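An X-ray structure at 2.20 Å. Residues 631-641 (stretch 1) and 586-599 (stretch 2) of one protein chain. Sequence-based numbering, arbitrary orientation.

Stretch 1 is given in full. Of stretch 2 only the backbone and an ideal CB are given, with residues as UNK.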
# COMPACT_ATOMS: atom_id res chain seq x y z
N ILE A 631 15.99 -6.53 -20.66
CA ILE A 631 15.58 -6.39 -19.26
C ILE A 631 16.76 -5.97 -18.38
O ILE A 631 16.60 -5.19 -17.43
CB ILE A 631 14.91 -7.68 -18.75
CG1 ILE A 631 14.32 -7.46 -17.34
CG2 ILE A 631 15.88 -8.87 -18.76
CD1 ILE A 631 13.08 -6.57 -17.33
N VAL A 632 17.97 -6.48 -18.66
CA VAL A 632 19.21 -5.93 -18.11
C VAL A 632 20.27 -5.94 -19.20
O VAL A 632 20.27 -6.77 -20.10
CB VAL A 632 19.75 -6.69 -16.88
CG1 VAL A 632 18.96 -6.34 -15.62
CG2 VAL A 632 19.77 -8.18 -17.17
N ASP A 633 21.20 -5.01 -19.07
CA ASP A 633 22.30 -4.90 -20.00
C ASP A 633 23.43 -5.84 -19.61
O ASP A 633 23.52 -6.30 -18.47
CB ASP A 633 22.79 -3.45 -20.05
CG ASP A 633 21.83 -2.56 -20.82
OD1 ASP A 633 21.40 -2.97 -21.93
OD2 ASP A 633 21.49 -1.48 -20.32
N TRP A 634 24.29 -6.15 -20.59
CA TRP A 634 25.44 -7.02 -20.36
C TRP A 634 26.20 -6.60 -19.11
O TRP A 634 26.55 -7.45 -18.28
CB TRP A 634 26.41 -7.00 -21.54
CG TRP A 634 25.84 -7.45 -22.80
CD1 TRP A 634 25.72 -6.73 -23.96
CD2 TRP A 634 25.31 -8.75 -23.09
NE1 TRP A 634 25.13 -7.48 -24.93
CE2 TRP A 634 24.88 -8.73 -24.43
CE3 TRP A 634 25.16 -9.92 -22.33
CZ2 TRP A 634 24.29 -9.85 -25.05
CZ3 TRP A 634 24.58 -11.04 -22.93
CH2 TRP A 634 24.15 -10.99 -24.29
N HIS A 635 26.46 -5.31 -18.96
CA HIS A 635 27.30 -4.91 -17.84
C HIS A 635 26.57 -4.95 -16.51
O HIS A 635 27.21 -4.73 -15.48
CB HIS A 635 27.88 -3.52 -18.05
CG HIS A 635 26.89 -2.41 -17.92
ND1 HIS A 635 26.06 -2.02 -18.96
CD2 HIS A 635 26.62 -1.57 -16.89
CE1 HIS A 635 25.32 -1.00 -18.57
NE2 HIS A 635 25.64 -0.70 -17.32
N GLU A 636 25.27 -5.22 -16.50
CA GLU A 636 24.47 -5.25 -15.28
C GLU A 636 24.24 -6.66 -14.74
O GLU A 636 23.76 -6.80 -13.61
CB GLU A 636 23.11 -4.58 -15.54
CG GLU A 636 23.21 -3.12 -15.96
CD GLU A 636 21.87 -2.54 -16.44
OE1 GLU A 636 21.71 -1.30 -16.36
OE2 GLU A 636 21.01 -3.33 -16.92
N ARG A 637 24.58 -7.71 -15.50
CA ARG A 637 24.15 -9.05 -15.13
C ARG A 637 24.84 -9.57 -13.87
O ARG A 637 24.29 -10.45 -13.20
CB ARG A 637 24.37 -10.00 -16.31
CG ARG A 637 23.74 -9.47 -17.59
CD ARG A 637 23.77 -10.46 -18.74
NE ARG A 637 22.88 -11.57 -18.47
CZ ARG A 637 21.67 -11.74 -19.00
NH1 ARG A 637 21.20 -10.86 -19.87
NH2 ARG A 637 20.95 -12.79 -18.67
N TYR A 638 26.04 -9.07 -13.55
CA TYR A 638 26.74 -9.39 -12.31
C TYR A 638 27.29 -8.12 -11.70
O TYR A 638 27.65 -7.18 -12.43
CB TYR A 638 27.93 -10.34 -12.48
CG TYR A 638 27.62 -11.74 -12.90
CD1 TYR A 638 27.18 -12.66 -11.98
CD2 TYR A 638 27.79 -12.15 -14.22
CE1 TYR A 638 26.88 -13.95 -12.35
CE2 TYR A 638 27.51 -13.43 -14.60
CZ TYR A 638 27.06 -14.34 -13.65
OH TYR A 638 26.76 -15.64 -14.00
N PHE A 639 27.40 -8.10 -10.38
CA PHE A 639 28.04 -7.00 -9.68
C PHE A 639 28.45 -7.45 -8.28
O PHE A 639 27.85 -8.36 -7.70
CB PHE A 639 27.16 -5.75 -9.62
CG PHE A 639 25.69 -6.02 -9.40
CD1 PHE A 639 25.18 -6.16 -8.13
CD2 PHE A 639 24.82 -6.08 -10.48
CE1 PHE A 639 23.84 -6.37 -7.93
CE2 PHE A 639 23.48 -6.29 -10.29
CZ PHE A 639 22.99 -6.44 -9.01
N ASP A 640 29.49 -6.80 -7.76
CA ASP A 640 30.21 -7.17 -6.55
C ASP A 640 30.14 -6.02 -5.55
O ASP A 640 29.57 -4.96 -5.81
CB ASP A 640 31.68 -7.49 -6.86
CG ASP A 640 31.87 -8.79 -7.61
OD1 ASP A 640 31.04 -9.14 -8.47
OD2 ASP A 640 32.89 -9.48 -7.36
N ASP A 641 30.77 -6.24 -4.39
CA ASP A 641 30.85 -5.23 -3.35
C ASP A 641 32.04 -4.31 -3.59
O ASP A 641 33.16 -4.77 -3.80
CB ASP A 641 30.97 -5.90 -1.98
CG ASP A 641 30.92 -4.90 -0.84
OD1 ASP A 641 30.37 -3.80 -1.05
OD2 ASP A 641 31.42 -5.23 0.26
N UNK A 586 23.01 -3.36 1.01
CA UNK A 586 22.56 -4.58 0.35
C UNK A 586 23.62 -5.18 -0.57
O UNK A 586 23.40 -6.26 -1.12
CB UNK A 586 21.29 -4.30 -0.45
N UNK A 587 24.75 -4.52 -0.74
CA UNK A 587 25.85 -5.03 -1.53
C UNK A 587 27.01 -5.57 -0.70
O UNK A 587 27.96 -6.11 -1.28
CB UNK A 587 26.36 -3.92 -2.46
N UNK A 588 26.96 -5.44 0.63
CA UNK A 588 28.09 -5.82 1.48
C UNK A 588 28.43 -7.29 1.30
O UNK A 588 27.55 -8.16 1.35
CB UNK A 588 27.78 -5.53 2.95
N UNK A 589 29.71 -7.57 1.08
CA UNK A 589 30.25 -8.93 1.05
C UNK A 589 29.66 -9.76 -0.08
O UNK A 589 29.65 -10.99 -0.01
CB UNK A 589 29.99 -9.63 2.39
N UNK A 590 29.16 -9.12 -1.13
CA UNK A 590 28.77 -9.85 -2.32
C UNK A 590 29.98 -10.02 -3.23
O UNK A 590 30.97 -9.30 -3.13
CB UNK A 590 27.63 -9.13 -3.05
N UNK A 591 29.88 -11.01 -4.10
CA UNK A 591 30.93 -11.26 -5.08
C UNK A 591 30.32 -12.07 -6.21
O UNK A 591 29.78 -13.16 -5.95
CB UNK A 591 32.12 -11.99 -4.46
N UNK A 592 30.39 -11.55 -7.43
CA UNK A 592 29.79 -12.21 -8.60
C UNK A 592 28.34 -12.62 -8.34
O UNK A 592 27.91 -13.70 -8.73
CB UNK A 592 30.61 -13.44 -8.99
N UNK A 593 27.59 -11.76 -7.66
CA UNK A 593 26.18 -12.03 -7.40
C UNK A 593 25.39 -11.76 -8.67
O UNK A 593 25.56 -10.72 -9.31
CB UNK A 593 25.66 -11.18 -6.24
N UNK A 594 24.54 -12.69 -9.06
CA UNK A 594 23.73 -12.48 -10.26
C UNK A 594 22.66 -11.44 -9.98
O UNK A 594 22.13 -11.33 -8.87
CB UNK A 594 23.09 -13.79 -10.73
N UNK A 595 22.32 -10.66 -11.02
CA UNK A 595 21.37 -9.56 -10.86
C UNK A 595 19.98 -10.04 -10.43
O UNK A 595 19.30 -9.35 -9.67
CB UNK A 595 21.26 -8.78 -12.17
N UNK A 596 19.52 -11.19 -10.92
CA UNK A 596 18.17 -11.61 -10.55
C UNK A 596 18.10 -12.10 -9.10
O UNK A 596 17.10 -11.86 -8.41
CB UNK A 596 17.69 -12.71 -11.50
N UNK A 597 19.17 -12.75 -8.61
CA UNK A 597 19.23 -13.08 -7.19
C UNK A 597 19.24 -11.81 -6.34
O UNK A 597 18.54 -11.71 -5.32
CB UNK A 597 20.47 -13.93 -6.89
N UNK A 598 20.06 -10.83 -6.72
CA UNK A 598 20.15 -9.61 -5.93
C UNK A 598 18.80 -8.92 -5.83
O UNK A 598 18.38 -8.51 -4.74
CB UNK A 598 21.18 -8.66 -6.53
N UNK A 599 18.09 -8.80 -6.96
CA UNK A 599 16.77 -8.17 -6.94
C UNK A 599 15.82 -8.95 -6.06
O UNK A 599 15.10 -8.39 -5.24
CB UNK A 599 16.20 -8.06 -8.36

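Position 586 has nothing of stretch 1 within 5.5 Å of its CB, so the visible atoms set no preference; the deposited residue is W586.

At 587 the CB points toward stretch 1, 4.3 Å from D641 OD1, with the ring of F639 farther in. A branched apolar chain could reach that ring. L587 does so, its CD2 lying 3.9 Å from F639 CD1.

Positions 588 and 589 direct their CBs away from stretch 1, though D641 OD2 is 4.5 Å from the CB of 588; polar residues suit both. At 589 phi/psi of 63/23 is left-handed, favouring glycine, asparagine or aspartate. K588 and D589 occupy them, within a type II turn from L587 to 590. D589 N donates to D641 OD2 (3.0 Å), and D589 OD1 lies 4.2 Å from D641 OD2, two like charges near each other.

The CB at 590 points sideways, 4.5 Å from D641 N, so a small polar chain fits. T590 turns its hydroxyl back to close the turn, OG1 donating to L587 O (2.8 Å), while T590 O accepts a weak bond from D641 N (3.3 Å).

At 591 the CB points away overall yet sits 3.9 Å from D640 OD2. That negative charge invites lysine or arginine. R591 forms a salt bridge, its NH1 donating to D640 OD2 at 3.2 Å.

Position 592 has positive phi (50/40), easiest for glycine or asparagine. Its CB points away but lies 4.4 Å from D640 OD1, so a polar chain that can lie near a carboxylate also suits. H592 takes up this conformation; its N donates to D640 OD1 (2.7 Å).

Position 593 pairs with F639 in an antiparallel bridge, its CB on the face of the F639 side chain and 3.9 Å from F639 O. Several strand-compatible residues would serve, since the bonds are backbone ones. In L593 both are weak: L593 N to F639 O and F639 N to L593 O, each 3.4 Å.

The CB at 594 shares the other face with Y638, 4.1 Å from Y638 CE1. Small residues fit, and serine or aspartate could also cap the following helix. A594 offers a methyl to the tyrosine ring.

At 595 the CB lies 3.8 Å from F639 CE2, with V632 farther along, so a long apolar or aromatic chain is apt. F595 presents one ring face to V632 CG2, and F595 N donates to R637 O (2.9 Å).

The CB at 598 points toward stretch 1, 3.8 Å from F639 CE1, favouring a large apolar or aromatic residue. W598 receives the phenylalanine edge on its face, planes at 79°.

Positions 596, 597 and 599 make no contact; they are D596, V597 and I599.

Stretch 2, residues 586-599: WLKDTRHLAFDVWI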
# COMPACT_ATOMS: atom_id res chain seq x y z
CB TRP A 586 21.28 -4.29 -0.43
CG TRP A 586 20.17 -3.78 0.42
CD1 TRP A 586 20.03 -3.93 1.77
CD2 TRP A 586 19.03 -3.02 -0.02
NE1 TRP A 586 18.87 -3.33 2.20
CE2 TRP A 586 18.24 -2.76 1.12
CE3 TRP A 586 18.61 -2.54 -1.26
CZ2 TRP A 586 17.06 -2.02 1.06
CZ3 TRP A 586 17.42 -1.82 -1.32
CH2 TRP A 586 16.66 -1.57 -0.17
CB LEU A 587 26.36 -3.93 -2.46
CG LEU A 587 25.41 -3.54 -3.58
CD1 LEU A 587 25.91 -2.30 -4.30
CD2 LEU A 587 25.28 -4.70 -4.55
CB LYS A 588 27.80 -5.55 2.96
CG LYS A 588 27.48 -4.10 3.34
CD LYS A 588 27.72 -3.86 4.83
CE LYS A 588 26.68 -2.92 5.46
NZ LYS A 588 25.50 -3.67 6.00
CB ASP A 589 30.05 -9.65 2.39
CG ASP A 589 31.03 -9.19 3.45
OD1 ASP A 589 31.59 -8.08 3.31
OD2 ASP A 589 31.25 -9.94 4.43
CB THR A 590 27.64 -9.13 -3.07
OG1 THR A 590 28.07 -7.81 -3.46
CG2 THR A 590 26.39 -9.03 -2.19
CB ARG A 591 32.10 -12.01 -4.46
CG ARG A 591 33.17 -12.41 -5.46
CD ARG A 591 34.44 -11.62 -5.24
NE ARG A 591 35.61 -12.28 -5.82
CZ ARG A 591 36.27 -11.83 -6.88
NH1 ARG A 591 35.89 -10.70 -7.47
NH2 ARG A 591 37.33 -12.50 -7.34
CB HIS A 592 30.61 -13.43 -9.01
CG HIS A 592 32.04 -13.11 -9.31
ND1 HIS A 592 33.03 -14.08 -9.32
CD2 HIS A 592 32.65 -11.95 -9.61
CE1 HIS A 592 34.19 -13.51 -9.60
NE2 HIS A 592 33.99 -12.22 -9.78
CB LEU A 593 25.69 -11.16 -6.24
CG LEU A 593 24.27 -11.45 -5.74
CD1 LEU A 593 24.21 -12.88 -5.27
CD2 LEU A 593 23.90 -10.50 -4.61
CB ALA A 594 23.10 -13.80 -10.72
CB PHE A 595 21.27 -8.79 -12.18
CG PHE A 595 20.40 -9.47 -13.18
CD1 PHE A 595 20.88 -10.52 -13.94
CD2 PHE A 595 19.08 -9.08 -13.35
CE1 PHE A 595 20.08 -11.16 -14.86
CE2 PHE A 595 18.25 -9.72 -14.26
CZ PHE A 595 18.75 -10.77 -15.03
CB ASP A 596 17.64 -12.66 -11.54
CG ASP A 596 18.54 -13.88 -11.66
OD1 ASP A 596 19.64 -13.88 -11.07
OD2 ASP A 596 18.15 -14.84 -12.36
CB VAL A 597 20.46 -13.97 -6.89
CG1 VAL A 597 20.63 -14.15 -5.36
CG2 VAL A 597 20.34 -15.32 -7.57
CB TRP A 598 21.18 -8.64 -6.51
CG TRP A 598 21.38 -7.46 -5.58
CD1 TRP A 598 22.19 -7.42 -4.47
CD2 TRP A 598 20.74 -6.17 -5.65
NE1 TRP A 598 22.10 -6.18 -3.86
CE2 TRP A 598 21.23 -5.40 -4.57
CE3 TRP A 598 19.84 -5.58 -6.54
CZ2 TRP A 598 20.83 -4.08 -4.36
CZ3 TRP A 598 19.44 -4.27 -6.32
CH2 TRP A 598 19.93 -3.54 -5.23
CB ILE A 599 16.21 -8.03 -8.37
CG1 ILE A 599 16.93 -6.91 -9.12
CG2 ILE A 599 14.74 -7.66 -8.30
CD1 ILE A 599 16.98 -7.16 -10.62
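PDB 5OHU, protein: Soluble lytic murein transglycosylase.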